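Local coordinates for phosphoribosylformylglycinamidine synthase 2 (Thermus thermophilus, PDB 3VIU), which belongs to the PurM-like (AIR synthase-related) family, with two pairs of N- and C-terminal-type domains in one chain, and holds ADP and magnesium, at residues S189-G194 / S270-K275. Residues are numbered along the deposited sequence; the frame is centred on the assembly and turned at random.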
loop_
_atom_site.group_PDB
_atom_site.type_symbol
_atom_site.label_atom_id
_atom_site.label_comp_id
_atom_site.label_asym_id
_atom_site.label_seq_id
_atom_site.Cartn_x
_atom_site.Cartn_y
_atom_site.Cartn_z
ATOM N N SER A 189 0.387 10.331 18.868
ATOM C CA SER A 189 -0.785 11.159 19.117
ATOM C C SER A 189 -1.097 11.185 20.612
ATOM O O SER A 189 -2.103 10.628 21.055
ATOM C CB SER A 189 -1.982 10.603 18.336
ATOM O OG SER A 189 -3.109 11.457 18.424
ATOM N N ARG A 190 -0.225 11.827 21.385
ATOM C CA ARG A 190 -0.411 11.925 22.824
ATOM C C ARG A 190 -0.464 13.369 23.305
ATOM O O ARG A 190 0.090 14.271 22.674
ATOM C CB ARG A 190 0.709 11.190 23.552
ATOM C CG ARG A 190 0.690 9.686 23.361
ATOM C CD ARG A 190 -0.501 9.040 24.053
ATOM N NE ARG A 190 -0.506 7.589 23.872
ATOM C CZ ARG A 190 -0.627 6.977 22.694
ATOM N NH1 ARG A 190 -0.755 7.684 21.578
ATOM N NH2 ARG A 190 -0.619 5.651 22.633
ATOM N N ALA A 191 -1.137 13.579 24.428
ATOM C CA ALA A 191 -1.274 14.904 25.013
ATOM C C ALA A 191 -1.376 14.778 26.528
ATOM O O ALA A 191 -2.042 13.877 27.036
ATOM C CB ALA A 191 -2.520 15.589 24.460
ATOM N N SER A 192 -0.710 15.671 27.250
ATOM C CA SER A 192 -0.751 15.641 28.711
ATOM C C SER A 192 -1.852 16.561 29.212
ATOM O O SER A 192 -2.394 17.372 28.462
ATOM C CB SER A 192 0.600 16.060 29.303
ATOM O OG SER A 192 0.983 17.350 28.855
ATOM N N LEU A 193 -2.189 16.435 30.485
ATOM C CA LEU A 193 -3.247 17.259 31.037
ATOM C C LEU A 193 -2.857 18.724 31.157
ATOM O O LEU A 193 -1.724 19.043 31.503
ATOM C CB LEU A 193 -3.673 16.718 32.399
ATOM C CG LEU A 193 -4.869 17.428 33.029
ATOM C CD1 LEU A 193 -5.992 17.608 32.001
ATOM C CD2 LEU A 193 -5.332 16.616 34.222
ATOM N N GLY A 194 -3.798 19.610 30.852
ATOM C CA GLY A 194 -3.544 21.039 30.955
ATOM C C GLY A 194 -2.808 21.677 29.795
ATOM O O GLY A 194 -2.211 22.738 29.942
ATOM N N SER A 270 -10.962 13.673 19.491
ATOM C CA SER A 270 -11.487 12.577 20.295
ATOM C C SER A 270 -10.493 11.420 20.299
ATOM O O SER A 270 -10.280 10.769 21.324
ATOM C CB SER A 270 -12.836 12.104 19.746
ATOM O OG SER A 270 -12.677 11.477 18.488
ATOM N N GLU A 271 -9.885 11.169 19.146
ATOM C CA GLU A 271 -8.902 10.104 19.026
ATOM C C GLU A 271 -7.725 10.480 19.920
ATOM O O GLU A 271 -7.306 9.705 20.781
ATOM C CB GLU A 271 -8.436 9.993 17.578
ATOM C CG GLU A 271 -8.088 8.593 17.113
ATOM C CD GLU A 271 -7.867 8.537 15.605
ATOM O OE1 GLU A 271 -6.719 8.751 15.148
ATOM O OE2 GLU A 271 -8.857 8.298 14.877
ATOM N N LEU A 272 -7.205 11.686 19.708
ATOM C CA LEU A 272 -6.080 12.192 20.485
ATOM C C LEU A 272 -6.386 12.149 21.977
ATOM O O LEU A 272 -5.538 11.755 22.783
ATOM C CB LEU A 272 -5.751 13.627 20.061
ATOM C CG LEU A 272 -4.733 14.405 20.896
ATOM C CD1 LEU A 272 -3.461 13.588 21.088
ATOM C CD2 LEU A 272 -4.427 15.726 20.203
ATOM N N ALA A 273 -7.603 12.547 22.336
ATOM C CA ALA A 273 -8.029 12.564 23.726
ATOM C C ALA A 273 -8.132 11.151 24.291
ATOM O O ALA A 273 -7.646 10.867 25.388
ATOM C CB ALA A 273 -9.368 13.265 23.844
ATOM N N HIS A 274 -8.762 10.268 23.530
ATOM C CA HIS A 274 -8.948 8.890 23.952
ATOM C C HIS A 274 -7.632 8.142 24.216
ATOM O O HIS A 274 -7.496 7.454 25.231
ATOM C CB HIS A 274 -9.771 8.149 22.903
ATOM C CG HIS A 274 -10.163 6.767 23.314
ATOM N ND1 HIS A 274 -10.978 6.518 24.398
ATOM C CD2 HIS A 274 -9.836 5.558 22.801
ATOM C CE1 HIS A 274 -11.133 5.214 24.536
ATOM N NE2 HIS A 274 -10.452 4.608 23.580
ATOM N N LYS A 275 -6.668 8.281 23.308
ATOM C CA LYS A 275 -5.369 7.623 23.453
ATOM C C LYS A 275 -4.578 8.211 24.611
ATOM O O LYS A 275 -3.665 7.574 25.132
ATOM C CB LYS A 275 -4.535 7.770 22.170
ATOM C CG LYS A 275 -5.204 7.235 20.909
ATOM C CD LYS A 275 -4.255 7.239 19.717
ATOM C CE LYS A 275 -5.009 6.999 18.410
ATOM N NZ LYS A 275 -5.972 5.872 18.523
#
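One face of the Arg190 guanidinium lies against Lys275, whose CB sits 3.8 Å from NH1, offset toward the rim of the plane, and whose carbonyl O lies over the same face. Lys275 O comes to 3.4 Å from Arg190 NE, but at an angle too poor for a hydrogen bond. The setting is the first PurM-like half of the chain, where the connection between strands 172-182 and 196-201 runs past helix 264-275. Arg190 sets off away from the helix and is brought back by a bend at chi2 (-69°), so that the arginine and lysine chains cross at about a right angle. Their like charges stay apart, with Arg190 NH1 6.3 Å from Lys275 NZ. A salt bridge to Glu67, a residue of the ADP pocket, probably offsets the arginine's charge; Arg190 NH1 also makes a weak hydrogen bond of 3.3 Å to Ser189 O, which may help to set the rotation of the group. Beside this crossing, Leu272, with CG anti to its backbone N, brings CD1 to 3.3 Å from Ser189 O. Val309 and Val311 of strand 307-312 also touch this leucine, joining loop, helix and sheet. Ala191 CB lies 4.0 Å from Leu272 CD1, whereas Ser189, its OG anti to the backbone N, approaches more closely, placing OG 3.4 Å from Leu272 CD1.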